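Local coordinates for putative uncharacterized protein (Ustilago maydis, PDB 4GNX), which probably binds single-stranded DNA as one subunit of the three-chain replication protein A complex, at residues F41-R46 and Y57-D61; V89-V93 and Y117-H123; R10-Q16 and I30-A34. All coordinates share one frame; numbering follows the deposited sequence.

Three contacts follow one another along the chain, and none nests in or crosses another. Interaction 3 comes first. It closes the loop from 17 to 29, bringing a small turn beside strand 9-11 and the start of helix 14-19. Interaction 1 closes the 47-56 connection, pairing strands 38-50 and 54-60 as a hairpin of the OB fold. Interaction 2 closes the long excursion from 94 to 116 and sets helix 117-135 against strand 90-100. The three are linked. Strand 38-50 pairs with both strand 90-100 and strand 9-11. Asp61 of interaction 1 accepts from Ile14 N of interaction 3. His123 of interaction 2 bonds to Val12 O.

Interaction 1 (F41-R46 and Y57-D61); sequences FVAVVR and YSVED
Arg46 meets Glu60 in a salt bridge made side-on. Arg46 NE lies 2.9 Å from Glu60 OE1, and NH2 also donates to OE1, so two nitrogens grip one oxygen. The guanidinium and carboxylate planes are only 8° apart. OE1 is met nearly along its C-O axis by NE, while OE1 offers its syn lone pair to NH2. Both chains bend at chi2 to get there; in Glu60, CG lies opposite the backbone N (chi1 166°) before the turn. Val44 CG1 lies 3.8 Å above the guanidinium plane, over its centre. The other oxygen, Glu60 OE2, takes Gly62 N and a salt bridge from Arg22 of a neighbouring subunit.

Beneath these groups the backbones form an antiparallel hairpin of the OB fold. Val44 and Glu60 are a hydrogen-bonded pair, with Val44 N 2.8 Å from Glu60 O. Val45 and Val59 are the next, non-hydrogen-bonded pair. Arg46 N then donates to Ser58 O.

Apolar groups pack with Val59. Val59 CG1 lies at the edge of the Phe41 ring, near its plane, 3.6 Å from Phe41 CE1. Ala43 CB is 3.5 Å from Val59 CG1. Ile14 and Ile17 of helix 14-19 also pack on the Phe41 ring. At the other end, Val45 CG1 lies 3.9 Å from Tyr57 CD2, and Tyr57 OH bonds to Gln70.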
loop_
_atom_site.group_PDB
_atom_site.type_symbol
_atom_site.label_atom_id
_atom_site.label_comp_id
_atom_site.label_asym_id
_atom_site.label_seq_id
_atom_site.Cartn_x
_atom_site.Cartn_y
_atom_site.Cartn_z
ATOM N N PHE B 41 -8.326 4.908 -15.366
ATOM C CA PHE B 41 -7.520 6.117 -15.258
ATOM C C PHE B 41 -8.351 7.347 -14.900
ATOM O O PHE B 41 -9.595 7.328 -14.948
ATOM C CB PHE B 41 -6.718 6.355 -16.548
ATOM C CG PHE B 41 -7.558 6.690 -17.735
ATOM C CD1 PHE B 41 -7.850 8.016 -18.043
ATOM C CD2 PHE B 41 -8.035 5.689 -18.565
ATOM C CE1 PHE B 41 -8.618 8.339 -19.145
ATOM C CE2 PHE B 41 -8.814 6.012 -19.676
ATOM C CZ PHE B 41 -9.108 7.339 -19.962
ATOM N N VAL B 42 -7.654 8.417 -14.544
ATOM C CA VAL B 42 -8.296 9.643 -14.091
ATOM C C VAL B 42 -7.851 10.737 -15.033
ATOM O O VAL B 42 -6.704 10.767 -15.450
ATOM C CB VAL B 42 -7.877 9.972 -12.661
ATOM C CG1 VAL B 42 -8.387 11.340 -12.259
ATOM C CG2 VAL B 42 -8.390 8.907 -11.697
ATOM N N ALA B 43 -8.760 11.625 -15.401
ATOM C CA ALA B 43 -8.488 12.590 -16.462
ATOM C C ALA B 43 -9.504 13.709 -16.392
ATOM O O ALA B 43 -10.491 13.611 -15.644
ATOM C CB ALA B 43 -8.565 11.918 -17.816
ATOM N N VAL B 44 -9.258 14.757 -17.187
ATOM C CA VAL B 44 -10.141 15.910 -17.259
ATOM C C VAL B 44 -10.884 15.947 -18.591
ATOM O O VAL B 44 -10.280 15.809 -19.670
ATOM C CB VAL B 44 -9.371 17.216 -17.055
ATOM C CG1 VAL B 44 -10.318 18.415 -17.049
ATOM C CG2 VAL B 44 -8.630 17.156 -15.742
ATOM N N VAL B 45 -12.203 16.108 -18.501
ATOM C CA VAL B 45 -13.052 16.195 -19.650
ATOM C C VAL B 45 -12.797 17.551 -20.269
ATOM O O VAL B 45 -12.839 18.578 -19.586
ATOM C CB VAL B 45 -14.520 16.119 -19.226
ATOM C CG1 VAL B 45 -15.429 16.007 -20.450
ATOM C CG2 VAL B 45 -14.732 14.966 -18.271
ATOM N N ARG B 46 -12.550 17.554 -21.565
ATOM C CA ARG B 46 -12.277 18.782 -22.279
ATOM C C ARG B 46 -13.316 19.104 -23.343
ATOM O O ARG B 46 -13.514 20.273 -23.680
ATOM C CB ARG B 46 -10.906 18.711 -22.922
ATOM C CG ARG B 46 -9.786 18.815 -21.924
ATOM C CD ARG B 46 -9.754 20.136 -21.171
ATOM N NE ARG B 46 -8.590 20.170 -20.291
ATOM C CZ ARG B 46 -8.450 20.969 -19.242
ATOM N NH1 ARG B 46 -9.410 21.838 -18.914
ATOM N NH2 ARG B 46 -7.336 20.894 -18.522
ATOM N N TYR B 57 -16.487 11.794 -25.052
ATOM C CA TYR B 57 -15.740 12.765 -24.244
ATOM C C TYR B 57 -14.328 12.845 -24.761
ATOM O O TYR B 57 -13.728 11.816 -25.100
ATOM C CB TYR B 57 -15.666 12.333 -22.783
ATOM C CG TYR B 57 -17.009 12.082 -22.167
ATOM C CD1 TYR B 57 -17.561 10.800 -22.172
ATOM C CD2 TYR B 57 -17.745 13.125 -21.592
ATOM C CE1 TYR B 57 -18.809 10.550 -21.617
ATOM C CE2 TYR B 57 -18.999 12.894 -21.025
ATOM C CZ TYR B 57 -19.530 11.601 -21.036
ATOM O OH TYR B 57 -20.764 11.323 -20.482
ATOM N N SER B 58 -13.789 14.058 -24.829
ATOM C CA SER B 58 -12.377 14.211 -25.105
ATOM C C SER B 58 -11.741 14.356 -23.767
ATOM O O SER B 58 -12.174 15.138 -22.937
ATOM C CB SER B 58 -12.086 15.432 -25.938
ATOM O OG SER B 58 -10.688 15.568 -26.065
ATOM N N VAL B 59 -10.706 13.588 -23.537
ATOM C CA VAL B 59 -10.217 13.437 -22.202
ATOM C C VAL B 59 -8.687 13.501 -22.179
ATOM O O VAL B 59 -7.992 12.994 -23.070
ATOM C CB VAL B 59 -10.802 12.138 -21.623
ATOM C CG1 VAL B 59 -9.729 11.204 -21.063
ATOM C CG2 VAL B 59 -11.927 12.455 -20.648
ATOM N N GLU B 60 -8.178 14.147 -21.137
ATOM C CA GLU B 60 -6.780 14.534 -21.073
ATOM C C GLU B 60 -6.294 14.548 -19.604
ATOM O O GLU B 60 -6.998 15.080 -18.725
ATOM C CB GLU B 60 -6.635 15.902 -21.770
ATOM C CG GLU B 60 -5.325 16.616 -21.525
ATOM C CD GLU B 60 -5.380 17.503 -20.297
ATOM O OE1 GLU B 60 -6.357 18.293 -20.192
ATOM O OE2 GLU B 60 -4.456 17.422 -19.445
ATOM N N ASP B 61 -5.122 13.945 -19.355
ATOM C CA ASP B 61 -4.528 13.792 -18.014
ATOM C C ASP B 61 -3.084 14.303 -17.930
ATOM O O ASP B 61 -2.264 13.748 -17.202
ATOM C CB ASP B 61 -4.519 12.318 -17.624
ATOM C CG ASP B 61 -3.502 11.485 -18.445
ATOM O OD1 ASP B 61 -2.874 12.045 -19.387
ATOM O OD2 ASP B 61 -3.320 10.266 -18.159
#

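Interaction 2 (V89-V93 and Y117-H123); sequences VYVRV and YNEVMFH
Tyr90 and Arg92 of strand 90-100 reach across to Val120 and Glu119 on the first turns of helix 117-135. The strand belongs to the OB fold, and the helix is the C-terminal one of the chain. It contacts both other subunits, consistent with the helical trimerisation core of replication protein A. The two axes lie 9.4 Å apart at 48°.

The apolar part centres on the Tyr90 ring. Val120 CG2 sits over one face, 4.0 Å from the ring centroid, in a CH-pi contact. Val120 CG1 lies above the plane on the same side, 3.7 Å from Tyr90 CE2. Tyr117 CE1 comes within 4.1 Å of Tyr90 CE1. Both tyrosine hydroxyls bond to Glu62 of a neighbouring subunit. The ring of Phe122 meets that of Phe429 of another subunit.

The charged part is a salt bridge from Arg92 NH1 to Glu119 OE2, modelled so close that its length is doubtful. The guanidinium and carboxylate planes are 39° apart. Arg112 is a second cation on OE2.

His123 meets the guanidinium obliquely, with its ring turned 69° from that plane. His123 ND1 lies 3.7 Å from Arg92 NH2, and NE2 bonds to Val12 O.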
loop_
_atom_site.group_PDB
_atom_site.type_symbol
_atom_site.label_atom_id
_atom_site.label_comp_id
_atom_site.label_asym_id
_atom_site.label_seq_id
_atom_site.Cartn_x
_atom_site.Cartn_y
_atom_site.Cartn_z
ATOM N N VAL B 89 -13.453 18.993 -15.657
ATOM C CA VAL B 89 -13.802 18.241 -14.440
ATOM C C VAL B 89 -13.011 16.923 -14.402
ATOM O O VAL B 89 -12.931 16.209 -15.403
ATOM C CB VAL B 89 -15.341 17.951 -14.404
ATOM C CG1 VAL B 89 -15.658 16.718 -13.581
ATOM C CG2 VAL B 89 -16.134 19.152 -13.901
ATOM N N TYR B 90 -12.422 16.591 -13.259
ATOM C CA TYR B 90 -11.766 15.296 -13.152
ATOM C C TYR B 90 -12.750 14.132 -13.068
ATOM O O TYR B 90 -13.827 14.245 -12.471
ATOM C CB TYR B 90 -10.782 15.264 -12.003
ATOM C CG TYR B 90 -9.405 15.758 -12.394
ATOM C CD1 TYR B 90 -9.013 17.053 -12.113
ATOM C CD2 TYR B 90 -8.486 14.915 -13.043
ATOM C CE1 TYR B 90 -7.755 17.499 -12.454
ATOM C CE2 TYR B 90 -7.218 15.355 -13.387
ATOM C CZ TYR B 90 -6.866 16.651 -13.106
ATOM O OH TYR B 90 -5.626 17.134 -13.454
ATOM N N VAL B 91 -12.386 13.022 -13.699
ATOM C CA VAL B 91 -13.217 11.829 -13.684
ATOM C C VAL B 91 -12.386 10.556 -13.621
ATOM O O VAL B 91 -11.243 10.508 -14.131
ATOM C CB VAL B 91 -14.074 11.719 -14.938
ATOM C CG1 VAL B 91 -14.983 12.925 -15.084
ATOM C CG2 VAL B 91 -13.173 11.557 -16.146
ATOM N N ARG B 92 -12.981 9.534 -12.999
ATOM C CA ARG B 92 -12.419 8.184 -12.961
ATOM C C ARG B 92 -13.036 7.455 -14.157
ATOM O O ARG B 92 -14.257 7.446 -14.334
ATOM C CB ARG B 92 -12.747 7.519 -11.595
ATOM C CG ARG B 92 -12.095 6.181 -11.185
ATOM C CD ARG B 92 -10.927 5.766 -12.042
ATOM N NE ARG B 92 -9.733 5.155 -11.412
ATOM C CZ ARG B 92 -9.097 5.597 -10.332
ATOM N NH1 ARG B 92 -9.596 6.612 -9.658
ATOM N NH2 ARG B 92 -7.969 5.011 -9.921
ATOM N N VAL B 93 -12.193 6.877 -14.997
ATOM C CA VAL B 93 -12.684 6.171 -16.172
ATOM C C VAL B 93 -12.404 4.688 -16.041
ATOM O O VAL B 93 -11.286 4.296 -15.738
ATOM C CB VAL B 93 -12.022 6.702 -17.463
ATOM C CG1 VAL B 93 -12.419 5.860 -18.679
ATOM C CG2 VAL B 93 -12.392 8.169 -17.675
ATOM N N TYR B 117 -9.273 15.530 -4.915
ATOM C CA TYR B 117 -8.077 15.663 -5.735
ATOM C C TYR B 117 -7.011 14.629 -5.403
ATOM O O TYR B 117 -6.270 14.206 -6.284
ATOM C CB TYR B 117 -7.484 17.065 -5.607
ATOM C CG TYR B 117 -6.400 17.297 -6.591
ATOM C CD1 TYR B 117 -6.703 17.516 -7.930
ATOM C CD2 TYR B 117 -5.072 17.250 -6.206
ATOM C CE1 TYR B 117 -5.709 17.704 -8.866
ATOM C CE2 TYR B 117 -4.065 17.437 -7.127
ATOM C CZ TYR B 117 -4.388 17.670 -8.464
ATOM O OH TYR B 117 -3.406 17.860 -9.426
ATOM N N ASN B 118 -6.928 14.224 -4.143
ATOM C CA ASN B 118 -5.990 13.195 -3.754
ATOM C C ASN B 118 -6.130 11.929 -4.578
ATOM O O ASN B 118 -5.151 11.211 -4.757
ATOM C CB ASN B 118 -6.144 12.842 -2.288
ATOM C CG ASN B 118 -5.738 13.964 -1.371
ATOM O OD1 ASN B 118 -4.586 14.389 -1.375
ATOM N ND2 ASN B 118 -6.673 14.432 -0.555
ATOM N N GLU B 119 -7.326 11.628 -5.072
ATOM C CA GLU B 119 -7.469 10.465 -5.920
ATOM C C GLU B 119 -6.653 10.586 -7.205
ATOM O O GLU B 119 -6.016 9.607 -7.643
ATOM C CB GLU B 119 -8.920 10.211 -6.264
ATOM C CG GLU B 119 -9.106 8.902 -7.031
ATOM C CD GLU B 119 -10.564 8.548 -7.303
ATOM O OE1 GLU B 119 -11.473 9.408 -7.150
ATOM O OE2 GLU B 119 -10.803 7.387 -7.681
ATOM N N VAL B 120 -6.677 11.775 -7.811
ATOM C CA VAL B 120 -5.865 12.066 -8.991
ATOM C C VAL B 120 -4.391 11.750 -8.702
ATOM O O VAL B 120 -3.683 11.120 -9.509
ATOM C CB VAL B 120 -5.961 13.530 -9.383
ATOM C CG1 VAL B 120 -5.256 13.748 -10.705
ATOM C CG2 VAL B 120 -7.417 13.987 -9.470
ATOM N N MET B 121 -3.934 12.158 -7.525
ATOM C CA MET B 121 -2.567 11.893 -7.134
ATOM C C MET B 121 -2.351 10.414 -6.918
ATOM O O MET B 121 -1.395 9.848 -7.422
ATOM C CB MET B 121 -2.199 12.713 -5.904
ATOM C CG MET B 121 -2.353 14.207 -6.145
ATOM S SD MET B 121 -1.143 14.792 -7.353
ATOM C CE MET B 121 -2.037 14.922 -8.899
ATOM N N PHE B 122 -3.252 9.782 -6.179
ATOM C CA PHE B 122 -3.181 8.340 -5.911
ATOM C C PHE B 122 -3.090 7.567 -7.198
ATOM O O PHE B 122 -2.327 6.617 -7.320
ATOM C CB PHE B 122 -4.433 7.902 -5.166
ATOM C CG PHE B 122 -4.630 6.422 -5.125
ATOM C CD1 PHE B 122 -4.082 5.659 -4.085
ATOM C CD2 PHE B 122 -5.385 5.789 -6.094
ATOM C CE1 PHE B 122 -4.273 4.289 -4.032
ATOM C CE2 PHE B 122 -5.576 4.421 -6.035
ATOM C CZ PHE B 122 -5.017 3.675 -5.008
ATOM N N HIS B 123 -3.868 7.994 -8.178
ATOM C CA HIS B 123 -3.841 7.304 -9.453
ATOM C C HIS B 123 -2.516 7.289 -10.221
ATOM O O HIS B 123 -2.189 6.274 -10.862
ATOM C CB HIS B 123 -4.938 7.778 -10.372
ATOM C CG HIS B 123 -4.845 7.139 -11.694
ATOM N ND1 HIS B 123 -4.929 5.795 -11.831
ATOM C CD2 HIS B 123 -4.554 7.652 -12.942
ATOM C CE1 HIS B 123 -4.758 5.467 -13.131
ATOM N NE2 HIS B 123 -4.533 6.600 -13.811
#

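Interaction 3 (R10-Q16 and I30-A34); sequences RPVTIRQ and ILDGA
Arg10 grips the backbone oxygen of Leu31 end-on with two nitrogens. Arg10 NH1 and NH2 each lie 3.2 Å from Leu31 O, which is close to the guanidinium plane. The two approaches differ at the carbonyl. NH1 is tilted 24° from its plane, whereas NH2 stands above it, away from a lone pair. Arg10 NH1 also makes a weak bond to Ala34 O at 3.1 Å, and donates to Glu35 O. A bend at chi3 (45°) turns the otherwise extended arginine chain toward these carbonyls.

The Leu31 side chain packs against Gln16, Val12 and Arg10. Its CG points opposite the backbone N (chi1 -169°), which carries the two methyls toward the 10-16 segment. Leu31 CD2 packs 3.7 Å from Gln16 CB and 4.0 Å from Val12 CG1. It also lies alongside Arg10 NH2. The leucine and glutamine side chains meet at about a right angle.

The carbonyls are presented by a tight two-residue beta hairpin. Leu31 to Ala34 form a type I' turn, with Asp32 and Gly33 at its corners, both at positive phi. Leu31 N bonds to Ala34 O, and Ala34 N bonds back to Leu31 O. Leu31 O thus accepts from three N-H donors, two of them from Arg10.

On the other segment a capping box sets the start of helix 14-19. Thr13 is the N-cap. Gln16 N donates to Thr13 OG1, and Thr13 N donates to Gln16 OE1, 3.0 Å away and in the carbonyl plane. That bond holds the glutamine amide back against its own helix end. Thr13 OG1 also bonds to Leu109 O of a neighbouring subunit. Backbone hydrogen bonds of Arg10 and Val12 with Thr40 join strand 9-11, in parallel, to strand 38-50 of the OB-fold sheet.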
loop_
_atom_site.group_PDB
_atom_site.type_symbol
_atom_site.label_atom_id
_atom_site.label_comp_id
_atom_site.label_asym_id
_atom_site.label_seq_id
_atom_site.Cartn_x
_atom_site.Cartn_y
_atom_site.Cartn_z
ATOM N N ARG B 10 -6.096 -2.721 -15.084
ATOM C CA ARG B 10 -4.797 -2.068 -15.000
ATOM C C ARG B 10 -4.848 -0.553 -14.899
ATOM O O ARG B 10 -5.414 0.123 -15.753
ATOM C CB ARG B 10 -3.911 -2.516 -16.162
ATOM C CG ARG B 10 -3.771 -4.027 -16.203
ATOM C CD ARG B 10 -2.890 -4.489 -17.352
ATOM N NE ARG B 10 -1.675 -3.684 -17.466
ATOM C CZ ARG B 10 -0.715 -3.888 -18.360
ATOM N NH1 ARG B 10 -0.802 -4.871 -19.244
ATOM N NH2 ARG B 10 0.332 -3.075 -18.369
ATOM N N PRO B 11 -4.263 -0.006 -13.834
ATOM C CA PRO B 11 -4.217 1.438 -13.787
ATOM C C PRO B 11 -3.122 1.941 -14.777
ATOM O O PRO B 11 -2.008 1.429 -14.801
ATOM C CB PRO B 11 -3.845 1.701 -12.326
ATOM C CG PRO B 11 -2.951 0.535 -11.960
ATOM C CD PRO B 11 -3.499 -0.633 -12.729
ATOM N N VAL B 12 -3.466 2.924 -15.595
ATOM C CA VAL B 12 -2.615 3.340 -16.685
ATOM C C VAL B 12 -2.768 4.808 -16.913
ATOM O O VAL B 12 -3.778 5.395 -16.534
ATOM C CB VAL B 12 -2.976 2.650 -18.025
ATOM C CG1 VAL B 12 -2.614 1.155 -18.021
ATOM C CG2 VAL B 12 -4.434 2.882 -18.380
ATOM N N THR B 13 -1.750 5.393 -17.542
ATOM C CA THR B 13 -1.820 6.779 -18.003
ATOM C C THR B 13 -2.190 6.766 -19.465
ATOM O O THR B 13 -1.960 5.790 -20.176
ATOM C CB THR B 13 -0.465 7.477 -17.930
ATOM O OG1 THR B 13 0.439 6.827 -18.856
ATOM C CG2 THR B 13 0.085 7.478 -16.474
ATOM N N ILE B 14 -2.749 7.867 -19.925
ATOM C CA ILE B 14 -3.126 7.936 -21.307
ATOM C C ILE B 14 -1.910 7.665 -22.180
ATOM O O ILE B 14 -2.042 6.990 -23.223
ATOM C CB ILE B 14 -3.811 9.269 -21.627
ATOM C CG1 ILE B 14 -5.167 9.314 -20.872
ATOM C CG2 ILE B 14 -3.968 9.436 -23.143
ATOM C CD1 ILE B 14 -5.885 10.646 -20.915
ATOM N N ARG B 15 -0.729 8.127 -21.740
ATOM C CA ARG B 15 0.497 7.875 -22.506
ATOM C C ARG B 15 0.780 6.396 -22.739
ATOM O O ARG B 15 1.158 5.990 -23.865
ATOM C CB ARG B 15 1.701 8.463 -21.821
ATOM C CG ARG B 15 2.913 8.577 -22.726
ATOM C CD ARG B 15 2.889 9.955 -23.364
ATOM N NE ARG B 15 2.524 9.935 -24.777
ATOM C CZ ARG B 15 2.031 10.962 -25.456
ATOM N NH1 ARG B 15 1.789 12.131 -24.867
ATOM N NH2 ARG B 15 1.759 10.805 -26.739
ATOM N N GLN B 16 0.619 5.597 -21.674
ATOM C CA GLN B 16 0.775 4.146 -21.777
ATOM C C GLN B 16 -0.261 3.574 -22.711
ATOM O O GLN B 16 0.069 2.749 -23.574
ATOM C CB GLN B 16 0.676 3.457 -20.437
ATOM C CG GLN B 16 1.890 3.594 -19.529
ATOM C CD GLN B 16 1.567 3.120 -18.120
ATOM O OE1 GLN B 16 0.585 3.583 -17.490
ATOM N NE2 GLN B 16 2.356 2.169 -17.627
ATOM N N ILE B 30 -0.869 -4.927 -26.015
ATOM C CA ILE B 30 0.153 -5.359 -25.087
ATOM C C ILE B 30 0.851 -4.165 -24.476
ATOM O O ILE B 30 1.383 -3.339 -25.194
ATOM C CB ILE B 30 1.155 -6.305 -25.766
ATOM C CG1 ILE B 30 0.447 -7.611 -26.098
ATOM C CG2 ILE B 30 2.343 -6.584 -24.855
ATOM C CD1 ILE B 30 1.160 -8.478 -27.117
ATOM N N LEU B 31 0.826 -4.072 -23.152
ATOM C CA LEU B 31 1.581 -3.052 -22.457
ATOM C C LEU B 31 2.504 -3.711 -21.451
ATOM O O LEU B 31 2.074 -4.560 -20.666
ATOM C CB LEU B 31 0.655 -2.055 -21.774
ATOM C CG LEU B 31 1.358 -0.807 -21.235
ATOM C CD1 LEU B 31 1.488 0.220 -22.341
ATOM C CD2 LEU B 31 0.611 -0.196 -20.064
ATOM N N ASP B 32 3.775 -3.310 -21.496
ATOM C CA ASP B 32 4.832 -3.870 -20.663
ATOM C C ASP B 32 4.829 -5.406 -20.704
ATOM O O ASP B 32 4.947 -6.069 -19.674
ATOM C CB ASP B 32 4.751 -3.352 -19.215
ATOM C CG ASP B 32 4.753 -1.814 -19.114
ATOM O OD1 ASP B 32 5.259 -1.119 -20.027
ATOM O OD2 ASP B 32 4.239 -1.286 -18.097
ATOM N N GLY B 33 4.700 -5.973 -21.898
ATOM C CA GLY B 33 4.704 -7.429 -22.048
ATOM C C GLY B 33 3.558 -8.120 -21.317
ATOM O O GLY B 33 3.704 -9.243 -20.820
ATOM N N ALA B 34 2.414 -7.443 -21.240
ATOM C CA ALA B 34 1.229 -8.020 -20.633
ATOM C C ALA B 34 -0.007 -7.569 -21.373
ATOM O O ALA B 34 -0.073 -6.434 -21.851
ATOM C CB ALA B 34 1.148 -7.654 -19.166
#